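Local atomic coordinates of protein-tyrosine-phosphatase (Vibrio vulnificus, PDB entry 7DHF), a protein that probably hydrolyses phosphotyrosine in proteins to tyrosine and phosphate, as a member of the low-molecular-weight protein tyrosine phosphatase family. Residues Phe5-Val11 with Tyr83-Met89; Ser37-Glu43 with His70-Leu75; Gln74-Cys80 with Ile100-Ala104; Val88-Gly92 with Gln117-Pro121. The protein carries 1 engineered substitution. All coordinates share one frame. Where two conformers were deposited one is given. Residue numbers count along the deposited sequence, not the author numbering.

Interaction 1: Phe5-Val11 with Tyr83-Met89; sequences FNKILVV and YDLILVM
Strands 7-11 and 85-88 run parallel, their axes 4.6 Å apart at closest approach and inclined by 20°, with Ile8 opposite Leu85, Leu9 opposite Ile86, Val10 opposite Leu87 and Val11 opposite Val88. Just before the second strand, the Tyr83 ring (chi1 m) is sandwiched between Lys7 and Leu9: Lys7 NZ lies 4.9 Å from the Tyr83 ring centroid in a cation-pi contact, and Leu9 CB makes a CH-pi contact with the opposite face. Asp84 OD2 accepts from Asn6 N (3.1 Å) and Lys7 N (2.9 Å), while Asp84 N donates to Lys7 O (2.8 Å). Leu85 N also reaches Lys7 O (3.2 Å), and Leu85 O receives Leu9 N (2.8 Å); Leu85 CD1 lies over one face of the Phe5 ring. Ile86 packs on the other side of the sheet, its CG2 3.6 Å from Val11 CG2. Leu87 N donates to Leu9 O (2.9 Å) and Leu87 O accepts from Val11 N (2.8 Å). After Val88, Met89 N makes a weak bond to Val11 O (3.0 Å), and Met89 CE lies 3.7 Å from Val10 CG1. These are the two central strands of the 2-1-3-4 parallel sheet of the low-molecular-weight phosphatase fold.

Interaction 2: Ser37-Glu43 with His70-Leu75; sequences SAGIAAE and HQSQQL
A single backbone bridge, reinforced by two glutamine side chains, fastens the loop 70-75 to the end of the edge strand 34-39 and the turn that follows it. Gly39 is the bridging residue: its N donates to Gln73 O (2.9 Å) and its O accepts from Leu75 N (2.9 Å), with Gly39 CA 5.1 Å from Gln74 CA. Residues 37-39 are extended; the chain then folds into a type I turn from Gly39 to Ala42. Gln74 (chi1 t, chi2 p) bends its amide over this turn, NE2 donating to Ile40 O (2.9 Å) and to Leu75 O (3.0 Å), while OE1 accepts from Glu43 N (2.9 Å). Gln73 extends along the strand instead, its NE2 meeting Ser37 O at 2.9 Å. In addition, Ile40 CG1 packs 3.7 Å from Leu75 CD2, and Ala42 CB sits 3.5 Å from Ser72 OG. His70 CE1 packs against Ser37 OG (3.5 Å), which bonds to Glu23. Ser72 OG bonds to Gly14 O and His70 NE2 to Asn15 O, holding loop 70-75 against the phosphate-binding P-loop of this family. Helix 18-29 adjoins His70 and Ser37, strand 7-12 runs beside strand 34-39, and helix 92-100 packs against Ile40 and Leu75.

Interaction 3: Gln74-Cys80 with Ile100-Ala104; sequences QLTSALC and IAPEA
An extended lead-in, Gln74-Thr76, turns into the short helix 77-80, and facing it Ile100 and Ala101 pass into a 3-10 segment that begins at Pro102. The backbones come nearest at Ser77 and Ala101, with CA atoms 4.6 Å apart, and diverge to 6.6 Å between the CA atoms of Cys80 and Ala104. Thr76 is the N-cap of the short helix: with chi1 p, its OG1 accepts from Leu79 N (2.9 Å), while Cys80 N bonds to Thr76 O (3.1 Å). On the other side, Ala104 N donates to Ala101 O (2.9 Å). In the alpha/beta fold this contact joins the helix leading towards strand 85-88 to the connection between helix 92-100 and strand 108-110, and Cys80 and Ala104 both rest on Ile86 of the central sheet. The polar link is Ser77 OG, chi1 t, donating to Glu103 OE2 at 2.6 Å; Glu103 folds back towards it with chi1 p and chi2 m. Alongside, Cys80 SG packs 3.8 Å from Ala101 CB, and Cys80 CB lies 4.1 Å from Ala104 CB. Ile100 (chi1 m, chi2 t) covers the lead-in, placing CG2 3.8 Å from Leu75 O and CD1 4.3 Å from Leu75 CD2.

Interaction 4: Val88-Gly92 with Gln117-Pro121; sequences VMEKG and QKDIP
Asp119, chi1 m with its carboxylate turned to chi2 near -8°, brings OD1 to Lys91 N at 2.9 Å, and its OD2 accepts from a water (2.7 Å) that accepts from Gly92 N (2.8 Å). The Lys91 side chain leads away from this contact. Glu90 extends with chi1 m and chi2 t; its CB lies 3.9 Å from Asp119 CG, yet its carboxylate turns to Arg18 in a salt bridge, leaving Glu90 OE1 4.5 Å from the like-charged Asp119 OD2. Arg18, a predicted active-site residue, also donates to Ile120 O, so the two loops, which follow parallel strands 85-88 and 108-110 of the phosphatase fold, meet around it, and 117-121 leads into Asp122, the predicted proton donor. Met89 (chi1 m, chi2 m, chi3 t) places SD 3.8 Å from CD1 of Ile120 (chi1 m, chi2 t), and both side chains touch Ile138 of helix 128-146. Ile120 N donates to Met89 O at 3.0 Å; a second water donates to Met89 O and to Lys118 O, at 2.8 Å each.

How the interactions relate
Interaction 1 is the hub. Its strand 7-11 is flanked by the strand of interaction 2, with Val10 O 3.0 Å from Ala38 N in a probable hydrogen bond, while Ile86 CD1 touches Cys80 SG of interaction 3 at 3.7 Å. Interactions 2 and 3 share Gln74 and Leu75, and Leu75 CD1 packs 3.8 Å from Leu9 CD2. Interaction 4 continues from the end of strand 85-88 through shared Val88 and Met89, but its centre is about 18 Å from that of interaction 3. Around the predicted active site, the Met89 side chain lies about 4 Å from that of Ala12, the engineered replacement at the nucleophile position, and about 6 Å from a bound phosphate ion.

Interaction 1: Phe5-Val11 with Tyr83-Met89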
loop_
_atom_site.group_PDB
_atom_site.type_symbol
_atom_site.label_atom_id
_atom_site.label_comp_id
_atom_site.label_asym_id
_atom_site.label_seq_id
_atom_site.Cartn_x
_atom_site.Cartn_y
_atom_site.Cartn_z
ATOM N N PHE A 5 7.025 14.906 4.817
ATOM C CA PHE A 5 6.060 13.822 4.657
ATOM C C PHE A 5 6.081 13.018 5.948
ATOM O O PHE A 5 6.981 12.209 6.178
ATOM C CB PHE A 5 6.427 12.930 3.477
ATOM C CG PHE A 5 6.504 13.643 2.158
ATOM C CD1 PHE A 5 5.389 14.261 1.619
ATOM C CD2 PHE A 5 7.692 13.679 1.449
ATOM C CE1 PHE A 5 5.461 14.907 0.397
ATOM C CE2 PHE A 5 7.770 14.322 0.230
ATOM C CZ PHE A 5 6.652 14.937 -0.296
ATOM N N ASN A 6 5.081 13.247 6.798
ATOM C CA ASN A 6 4.987 12.578 8.088
ATOM C C ASN A 6 3.912 11.510 8.143
ATOM O O ASN A 6 4.092 10.506 8.836
ATOM C CB ASN A 6 4.722 13.604 9.193
ATOM C CG ASN A 6 5.869 14.575 9.362
ATOM O OD1 ASN A 6 7.035 14.195 9.252
ATOM N ND2 ASN A 6 5.546 15.834 9.619
ATOM N N LYS A 7 2.803 11.702 7.437
ATOM C CA LYS A 7 1.726 10.724 7.363
ATOM C C LYS A 7 1.680 10.186 5.940
ATOM O O LYS A 7 1.560 10.961 4.984
ATOM C CB LYS A 7 0.392 11.367 7.739
ATOM C CG LYS A 7 0.349 11.896 9.167
ATOM C CD LYS A 7 -1.008 12.494 9.514
ATOM C CE LYS A 7 -2.081 11.421 9.644
ATOM N NZ LYS A 7 -3.426 11.999 9.915
ATOM N N ILE A 8 1.770 8.864 5.804
ATOM C CA ILE A 8 1.923 8.206 4.512
ATOM C C ILE A 8 0.770 7.230 4.327
ATOM O O ILE A 8 0.493 6.412 5.212
ATOM C CB ILE A 8 3.269 7.462 4.427
ATOM C CG1 ILE A 8 4.432 8.421 4.699
ATOM C CG2 ILE A 8 3.428 6.802 3.065
ATOM C CD1 ILE A 8 5.731 7.726 5.031
ATOM N N LEU A 9 0.115 7.299 3.169
ATOM C CA LEU A 9 -0.992 6.413 2.830
ATOM C C LEU A 9 -0.574 5.547 1.649
ATOM O O LEU A 9 -0.285 6.066 0.566
ATOM C CB LEU A 9 -2.238 7.226 2.474
ATOM C CG LEU A 9 -3.521 6.424 2.238
ATOM C CD1 LEU A 9 -4.024 5.801 3.536
ATOM C CD2 LEU A 9 -4.591 7.301 1.611
ATOM N N VAL A 10 -0.541 4.234 1.860
ATOM C CA VAL A 10 -0.222 3.282 0.802
ATOM C C VAL A 10 -1.527 2.831 0.162
ATOM O O VAL A 10 -2.445 2.382 0.857
ATOM C CB VAL A 10 0.563 2.088 1.368
ATOM C CG1 VAL A 10 0.905 1.097 0.267
ATOM C CG2 VAL A 10 1.822 2.573 2.070
ATOM N N VAL A 11 -1.619 2.948 -1.162
ATOM C CA VAL A 11 -2.883 2.771 -1.866
ATOM C C VAL A 11 -2.745 1.715 -2.951
ATOM O O VAL A 11 -1.770 1.700 -3.710
ATOM C CB VAL A 11 -3.388 4.104 -2.454
ATOM C CG1 VAL A 11 -4.599 3.883 -3.356
ATOM C CG2 VAL A 11 -3.731 5.071 -1.333
ATOM N N TYR A 83 -3.335 12.771 4.908
ATOM C CA TYR A 83 -2.000 12.234 4.690
ATOM C C TYR A 83 -1.178 13.184 3.831
ATOM O O TYR A 83 -1.706 13.886 2.964
ATOM C CB TYR A 83 -2.072 10.820 4.088
ATOM C CG TYR A 83 -2.698 9.861 5.070
ATOM C CD1 TYR A 83 -1.917 9.154 5.973
ATOM C CD2 TYR A 83 -4.077 9.710 5.136
ATOM C CE1 TYR A 83 -2.490 8.304 6.894
ATOM C CE2 TYR A 83 -4.658 8.862 6.052
ATOM C CZ TYR A 83 -3.862 8.163 6.930
ATOM O OH TYR A 83 -4.442 7.322 7.846
ATOM N N ASP A 84 0.126 13.208 4.107
ATOM C CA ASP A 84 1.058 14.080 3.406
ATOM C C ASP A 84 1.582 13.461 2.121
ATOM O O ASP A 84 1.960 14.189 1.195
ATOM C CB ASP A 84 2.257 14.386 4.306
ATOM C CG ASP A 84 1.851 14.994 5.630
ATOM O OD1 ASP A 84 1.132 16.014 5.619
ATOM O OD2 ASP A 84 2.264 14.458 6.679
ATOM N N LEU A 85 1.627 12.134 2.056
ATOM C CA LEU A 85 2.202 11.416 0.932
ATOM C C LEU A 85 1.346 10.191 0.659
ATOM O O LEU A 85 0.949 9.486 1.590
ATOM C CB LEU A 85 3.635 10.973 1.255
ATOM C CG LEU A 85 4.377 10.175 0.182
ATOM C CD1 LEU A 85 4.587 11.009 -1.072
ATOM C CD2 LEU A 85 5.706 9.676 0.728
ATOM N N ILE A 86 1.057 9.952 -0.616
ATOM C CA ILE A 86 0.294 8.790 -1.050
ATOM C C ILE A 86 1.161 8.001 -2.018
ATOM O O ILE A 86 1.674 8.562 -2.993
ATOM C CB ILE A 86 -1.031 9.202 -1.718
ATOM C CG1 ILE A 86 -1.879 10.027 -0.744
ATOM C CG2 ILE A 86 -1.794 7.967 -2.186
ATOM C CD1 ILE A 86 -3.096 10.665 -1.375
ATOM N N LEU A 87 1.334 6.708 -1.743
ATOM C CA LEU A 87 2.155 5.826 -2.570
ATOM C C LEU A 87 1.261 4.737 -3.145
ATOM O O LEU A 87 0.733 3.907 -2.396
ATOM C CB LEU A 87 3.290 5.219 -1.749
ATOM C CG LEU A 87 4.282 6.211 -1.138
ATOM C CD1 LEU A 87 5.326 5.474 -0.316
ATOM C CD2 LEU A 87 4.953 7.058 -2.207
ATOM N N VAL A 88 1.094 4.734 -4.468
ATOM C CA VAL A 88 0.240 3.763 -5.147
ATOM C C VAL A 88 1.087 2.601 -5.646
ATOM O O VAL A 88 2.276 2.750 -5.953
ATOM C CB VAL A 88 -0.564 4.400 -6.303
ATOM C CG1 VAL A 88 -1.519 5.456 -5.770
ATOM C CG2 VAL A 88 0.367 4.986 -7.363
ATOM N N MET A 89 0.456 1.431 -5.760
ATOM C CA MET A 89 1.178 0.230 -6.164
ATOM C C MET A 89 1.358 0.132 -7.675
ATOM O O MET A 89 2.315 -0.501 -8.133
ATOM C CB MET A 89 0.465 -1.012 -5.627
ATOM C CG MET A 89 0.674 -1.223 -4.140
ATOM S SD MET A 89 2.389 -1.652 -3.768
ATOM C CE MET A 89 2.425 -1.421 -1.992
#

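Interaction 2: Ser37-Glu43 with His70-Leu75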
loop_
_atom_site.group_PDB
_atom_site.type_symbol
_atom_site.label_atom_id
_atom_site.label_comp_id
_atom_site.label_asym_id
_atom_site.label_seq_id
_atom_site.Cartn_x
_atom_site.Cartn_y
_atom_site.Cartn_z
ATOM N N SER A 37 -3.153 2.571 4.991
ATOM C CA SER A 37 -3.388 2.136 3.622
ATOM C C SER A 37 -4.877 2.159 3.309
ATOM O O SER A 37 -5.724 2.190 4.206
ATOM C CB SER A 37 -2.800 0.744 3.354
ATOM O OG SER A 37 -3.354 -0.235 4.219
ATOM N N ALA A 38 -5.184 2.141 2.014
ATOM C CA ALA A 38 -6.566 2.155 1.559
ATOM C C ALA A 38 -6.636 1.596 0.146
ATOM O O ALA A 38 -5.625 1.492 -0.554
ATOM C CB ALA A 38 -7.158 3.566 1.595
ATOM N N GLY A 39 -7.853 1.251 -0.265
ATOM C CA GLY A 39 -8.082 0.671 -1.572
ATOM C C GLY A 39 -9.045 1.475 -2.421
ATOM O O GLY A 39 -10.101 1.905 -1.945
ATOM N N ILE A 40 -8.686 1.671 -3.693
ATOM C CA ILE A 40 -9.516 2.443 -4.614
ATOM C C ILE A 40 -10.872 1.785 -4.821
ATOM O O ILE A 40 -11.866 2.470 -5.092
ATOM C CB ILE A 40 -8.761 2.636 -5.945
ATOM C CG1 ILE A 40 -7.562 3.559 -5.739
ATOM C CG2 ILE A 40 -9.685 3.186 -7.029
ATOM C CD1 ILE A 40 -6.531 3.470 -6.837
ATOM N N ALA A 41 -10.940 0.456 -4.715
ATOM C CA ALA A 41 -12.164 -0.290 -4.988
ATOM C C ALA A 41 -12.521 -1.218 -3.833
ATOM O O ALA A 41 -13.169 -2.247 -4.035
ATOM C CB ALA A 41 -12.051 -1.074 -6.295
ATOM N N ALA A 42 -12.105 -0.874 -2.614
ATOM C CA ALA A 42 -12.383 -1.743 -1.474
ATOM C C ALA A 42 -13.882 -1.909 -1.257
ATOM O O ALA A 42 -14.357 -3.017 -0.979
ATOM C CB ALA A 42 -11.716 -1.184 -0.218
ATOM N N GLU A 43 -14.645 -0.822 -1.383
ATOM C CA GLU A 43 -16.081 -0.888 -1.128
ATOM C C GLU A 43 -16.795 -1.693 -2.209
ATOM O O GLU A 43 -17.587 -2.593 -1.905
ATOM C CB GLU A 43 -16.653 0.529 -1.021
ATOM C CG GLU A 43 -17.993 0.622 -0.299
ATOM C CD GLU A 43 -18.280 2.017 0.237
ATOM O OE1 GLU A 43 -17.510 2.951 -0.071
ATOM O OE2 GLU A 43 -19.285 2.183 0.964
ATOM N N HIS A 70 -5.397 -5.858 10.518
ATOM C CA HIS A 70 -5.678 -4.916 9.450
ATOM C C HIS A 70 -7.157 -4.971 9.098
ATOM O O HIS A 70 -7.794 -6.025 9.179
ATOM C CB HIS A 70 -4.857 -5.261 8.209
ATOM C CG HIS A 70 -5.209 -4.440 7.011
ATOM N ND1 HIS A 70 -4.873 -3.108 6.900
ATOM C CD2 HIS A 70 -5.885 -4.755 5.881
ATOM C CE1 HIS A 70 -5.322 -2.639 5.749
ATOM N NE2 HIS A 70 -5.938 -3.618 5.111
ATOM N N GLN A 71 -7.703 -3.820 8.714
ATOM C CA GLN A 71 -9.067 -3.725 8.211
ATOM C C GLN A 71 -9.041 -2.932 6.915
ATOM O O GLN A 71 -8.648 -1.761 6.910
ATOM C CB GLN A 71 -9.982 -3.039 9.227
ATOM C CG GLN A 71 -10.181 -3.813 10.515
ATOM C CD GLN A 71 -11.019 -3.047 11.516
ATOM O OE1 GLN A 71 -10.684 -1.922 11.889
ATOM N NE2 GLN A 71 -12.121 -3.644 11.947
ATOM N N SER A 72 -9.458 -3.566 5.823
ATOM C CA SER A 72 -9.517 -2.887 4.536
ATOM C C SER A 72 -10.446 -1.680 4.613
ATOM O O SER A 72 -11.527 -1.745 5.205
ATOM C CB SER A 72 -10.022 -3.855 3.469
ATOM O OG SER A 72 -10.285 -3.185 2.249
ATOM N N GLN A 73 -10.015 -0.568 4.014
ATOM C CA GLN A 73 -10.829 0.638 3.969
ATOM C C GLN A 73 -10.794 1.239 2.570
ATOM O O GLN A 73 -9.842 1.051 1.808
ATOM C CB GLN A 73 -10.384 1.684 5.004
ATOM C CG GLN A 73 -9.131 2.465 4.635
ATOM C CD GLN A 73 -8.793 3.516 5.671
ATOM O OE1 GLN A 73 -9.681 4.166 6.225
ATOM N NE2 GLN A 73 -7.507 3.683 5.947
ATOM N N GLN A 74 -11.841 2.002 2.265
ATOM C CA GLN A 74 -12.019 2.612 0.956
ATOM C C GLN A 74 -11.293 3.949 0.878
ATOM O O GLN A 74 -11.292 4.733 1.833
ATOM C CB GLN A 74 -13.512 2.837 0.704
ATOM C CG GLN A 74 -13.852 3.665 -0.531
ATOM C CD GLN A 74 -13.428 3.003 -1.826
ATOM O OE1 GLN A 74 -13.582 1.794 -1.999
ATOM N NE2 GLN A 74 -12.886 3.795 -2.743
ATOM N N LEU A 75 -10.684 4.206 -0.275
ATOM C CA LEU A 75 -10.045 5.490 -0.518
ATOM C C LEU A 75 -11.107 6.551 -0.770
ATOM O O LEU A 75 -11.978 6.382 -1.628
ATOM C CB LEU A 75 -9.133 5.380 -1.735
ATOM C CG LEU A 75 -8.322 6.628 -2.082
ATOM C CD1 LEU A 75 -7.162 6.804 -1.114
ATOM C CD2 LEU A 75 -7.816 6.536 -3.507
#

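Interaction 3: Gln74-Cys80 with Ile100-Ala104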
loop_
_atom_site.group_PDB
_atom_site.type_symbol
_atom_site.label_atom_id
_atom_site.label_comp_id
_atom_site.label_asym_id
_atom_site.label_seq_id
_atom_site.Cartn_x
_atom_site.Cartn_y
_atom_site.Cartn_z
ATOM N N GLN A 74 -11.841 2.002 2.265
ATOM C CA GLN A 74 -12.019 2.612 0.956
ATOM C C GLN A 74 -11.293 3.949 0.878
ATOM O O GLN A 74 -11.292 4.733 1.833
ATOM C CB GLN A 74 -13.512 2.837 0.704
ATOM C CG GLN A 74 -13.852 3.665 -0.531
ATOM C CD GLN A 74 -13.428 3.003 -1.826
ATOM O OE1 GLN A 74 -13.582 1.794 -1.999
ATOM N NE2 GLN A 74 -12.886 3.795 -2.743
ATOM N N LEU A 75 -10.684 4.206 -0.275
ATOM C CA LEU A 75 -10.045 5.490 -0.518
ATOM C C LEU A 75 -11.107 6.551 -0.770
ATOM O O LEU A 75 -11.978 6.382 -1.628
ATOM C CB LEU A 75 -9.133 5.380 -1.735
ATOM C CG LEU A 75 -8.322 6.628 -2.082
ATOM C CD1 LEU A 75 -7.162 6.804 -1.114
ATOM C CD2 LEU A 75 -7.816 6.536 -3.507
ATOM N N THR A 76 -11.037 7.648 -0.018
ATOM C CA THR A 76 -11.948 8.770 -0.191
ATOM C C THR A 76 -11.142 10.058 -0.235
ATOM O O THR A 76 -9.977 10.103 0.164
ATOM C CB THR A 76 -12.953 8.881 0.962
ATOM O OG1 THR A 76 -12.259 9.242 2.163
ATOM C CG2 THR A 76 -13.691 7.568 1.173
ATOM N N SER A 77 -11.784 11.120 -0.728
ATOM C CA SER A 77 -11.141 12.430 -0.732
ATOM C C SER A 77 -10.823 12.885 0.685
ATOM O O SER A 77 -9.738 13.417 0.947
ATOM C CB SER A 77 -12.043 13.446 -1.430
ATOM O OG SER A 77 -11.535 14.761 -1.290
ATOM N N ALA A 78 -11.758 12.682 1.617
ATOM C CA ALA A 78 -11.516 13.064 3.004
ATOM C C ALA A 78 -10.314 12.322 3.577
ATOM O O ALA A 78 -9.499 12.908 4.300
ATOM C CB ALA A 78 -12.763 12.800 3.845
ATOM N N LEU A 79 -10.190 11.028 3.271
ATOM C CA LEU A 79 -9.045 10.268 3.759
ATOM C C LEU A 79 -7.740 10.841 3.216
ATOM O O LEU A 79 -6.765 10.995 3.959
ATOM C CB LEU A 79 -9.189 8.794 3.379
ATOM C CG LEU A 79 -8.129 7.861 3.968
ATOM C CD1 LEU A 79 -8.309 7.729 5.477
ATOM C CD2 LEU A 79 -8.183 6.497 3.304
ATOM N N CYS A 80 -7.704 11.160 1.919
ATOM C CA CYS A 80 -6.481 11.686 1.320
ATOM C C CYS A 80 -6.030 12.973 1.999
ATOM O O CYS A 80 -4.824 13.228 2.102
ATOM C CB CYS A 80 -6.690 11.937 -0.175
ATOM S SG CYS A 80 -6.827 10.444 -1.184
ATOM N N ILE A 100 -11.178 10.299 -7.664
ATOM C CA ILE A 100 -11.799 10.398 -6.347
ATOM C C ILE A 100 -11.350 11.666 -5.632
ATOM O O ILE A 100 -12.159 12.353 -4.997
ATOM C CB ILE A 100 -11.474 9.133 -5.529
ATOM C CG1 ILE A 100 -12.066 7.891 -6.200
ATOM C CG2 ILE A 100 -11.993 9.266 -4.099
ATOM C CD1 ILE A 100 -11.524 6.581 -5.660
ATOM N N ALA A 101 -10.063 11.993 -5.723
ATOM C CA ALA A 101 -9.470 13.104 -4.979
ATOM C C ALA A 101 -8.533 13.866 -5.902
ATOM O O ALA A 101 -7.306 13.726 -5.824
ATOM C CB ALA A 101 -8.717 12.594 -3.748
ATOM N N PRO A 102 -9.077 14.692 -6.799
ATOM C CA PRO A 102 -8.202 15.427 -7.728
ATOM C C PRO A 102 -7.176 16.300 -7.029
ATOM O O PRO A 102 -6.072 16.487 -7.554
ATOM C CB PRO A 102 -9.187 16.256 -8.565
ATOM C CG PRO A 102 -10.430 16.330 -7.741
ATOM C CD PRO A 102 -10.495 15.048 -6.974
ATOM N N GLU A 103 -7.505 16.835 -5.854
ATOM C CA GLU A 103 -6.579 17.673 -5.102
ATOM C C GLU A 103 -5.355 16.913 -4.603
ATOM O O GLU A 103 -4.393 17.552 -4.163
ATOM C CB GLU A 103 -7.294 18.338 -3.920
ATOM C CG GLU A 103 -7.788 17.382 -2.830
ATOM C CD GLU A 103 -9.041 16.620 -3.224
ATOM O OE1 GLU A 103 -9.662 16.980 -4.245
ATOM O OE2 GLU A 103 -9.402 15.659 -2.513
ATOM N N ALA A 104 -5.363 15.584 -4.656
ATOM C CA ALA A 104 -4.265 14.782 -4.132
ATOM C C ALA A 104 -3.208 14.448 -5.178
ATOM O O ALA A 104 -2.247 13.741 -4.859
ATOM C CB ALA A 104 -4.809 13.483 -3.528
#

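Interaction 4: Val88-Gly92 with Gln117-Pro121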
loop_
_atom_site.group_PDB
_atom_site.type_symbol
_atom_site.label_atom_id
_atom_site.label_comp_id
_atom_site.label_asym_id
_atom_site.label_seq_id
_atom_site.Cartn_x
_atom_site.Cartn_y
_atom_site.Cartn_z
ATOM N N VAL A 88 1.094 4.734 -4.468
ATOM C CA VAL A 88 0.240 3.763 -5.147
ATOM C C VAL A 88 1.087 2.601 -5.646
ATOM O O VAL A 88 2.276 2.750 -5.953
ATOM C CB VAL A 88 -0.564 4.400 -6.303
ATOM C CG1 VAL A 88 -1.519 5.456 -5.770
ATOM C CG2 VAL A 88 0.367 4.986 -7.363
ATOM N N MET A 89 0.456 1.431 -5.760
ATOM C CA MET A 89 1.178 0.230 -6.164
ATOM C C MET A 89 1.358 0.132 -7.675
ATOM O O MET A 89 2.315 -0.501 -8.133
ATOM C CB MET A 89 0.465 -1.012 -5.627
ATOM C CG MET A 89 0.674 -1.223 -4.140
ATOM S SD MET A 89 2.389 -1.652 -3.768
ATOM C CE MET A 89 2.425 -1.421 -1.992
ATOM N N GLU A 90 0.467 0.741 -8.457
ATOM C CA GLU A 90 0.570 0.746 -9.909
ATOM C C GLU A 90 0.399 2.167 -10.422
ATOM O O GLU A 90 -0.378 2.951 -9.872
ATOM C CB GLU A 90 -0.506 -0.136 -10.560
ATOM C CG GLU A 90 -0.414 -1.604 -10.192
ATOM C CD GLU A 90 -1.522 -2.438 -10.816
ATOM O OE1 GLU A 90 -1.993 -2.090 -11.919
ATOM O OE2 GLU A 90 -1.927 -3.442 -10.197
ATOM N N LYS A 91 1.126 2.491 -11.495
ATOM C CA LYS A 91 1.018 3.826 -12.078
ATOM C C LYS A 91 -0.425 4.148 -12.450
ATOM O O LYS A 91 -0.891 5.273 -12.237
ATOM C CB LYS A 91 1.931 3.946 -13.301
ATOM C CG LYS A 91 1.660 5.167 -14.181
ATOM C CD LYS A 91 1.743 6.485 -13.415
ATOM C CE LYS A 91 3.158 6.774 -12.939
ATOM N NZ LYS A 91 3.490 8.222 -13.050
ATOM N N GLY A 92 -1.148 3.172 -13.003
ATOM C CA GLY A 92 -2.534 3.392 -13.377
ATOM C C GLY A 92 -3.430 3.784 -12.220
ATOM O O GLY A 92 -4.489 4.380 -12.441
ATOM N N GLN A 117 10.802 2.537 -11.247
ATOM C CA GLN A 117 9.428 2.996 -11.440
ATOM C C GLN A 117 8.540 1.850 -11.925
ATOM O O GLN A 117 7.808 1.958 -12.911
ATOM C CB GLN A 117 9.378 4.212 -12.364
ATOM C CG GLN A 117 10.235 5.355 -11.839
ATOM C CD GLN A 117 10.002 6.665 -12.558
ATOM O OE1 GLN A 117 9.222 7.500 -12.107
ATOM N NE2 GLN A 117 10.695 6.861 -13.671
ATOM N N LYS A 118 8.614 0.740 -11.199
ATOM C CA LYS A 118 7.945 -0.501 -11.563
ATOM C C LYS A 118 6.623 -0.637 -10.822
ATOM O O LYS A 118 6.529 -0.319 -9.632
ATOM C CB LYS A 118 8.825 -1.699 -11.199
ATOM C CG LYS A 118 9.749 -2.188 -12.305
ATOM C CD LYS A 118 10.811 -3.162 -11.776
ATOM C CE LYS A 118 10.229 -4.346 -11.005
ATOM N NZ LYS A 118 9.514 -5.313 -11.878
ATOM N N ASP A 119 5.607 -1.125 -11.529
ATOM C CA ASP A 119 4.365 -1.526 -10.886
ATOM C C ASP A 119 4.585 -2.801 -10.081
ATOM O O ASP A 119 5.444 -3.627 -10.404
ATOM C CB ASP A 119 3.287 -1.806 -11.933
ATOM C CG ASP A 119 2.787 -0.553 -12.617
ATOM O OD1 ASP A 119 3.159 0.560 -12.192
ATOM O OD2 ASP A 119 1.998 -0.687 -13.577
ATOM N N ILE A 120 3.797 -2.958 -9.026
ATOM C CA ILE A 120 3.820 -4.163 -8.201
ATOM C C ILE A 120 2.496 -4.891 -8.415
ATOM O O ILE A 120 1.437 -4.377 -8.020
ATOM C CB ILE A 120 4.063 -3.823 -6.725
ATOM C CG1 ILE A 120 5.447 -3.178 -6.576
ATOM C CG2 ILE A 120 3.942 -5.078 -5.858
ATOM C CD1 ILE A 120 5.757 -2.655 -5.195
ATOM N N PRO A 121 2.492 -6.067 -9.042
ATOM C CA PRO A 121 1.227 -6.705 -9.422
ATOM C C PRO A 121 0.492 -7.335 -8.249
ATOM O O PRO A 121 1.086 -7.775 -7.261
ATOM C CB PRO A 121 1.665 -7.777 -10.425
ATOM C CG PRO A 121 3.055 -8.110 -10.029
ATOM C CD PRO A 121 3.659 -6.840 -9.505
HETATM O O HOH W 1 4.888 0.402 -7.522
HETATM O O HOH W 2 -0.071 0.883 -14.306
#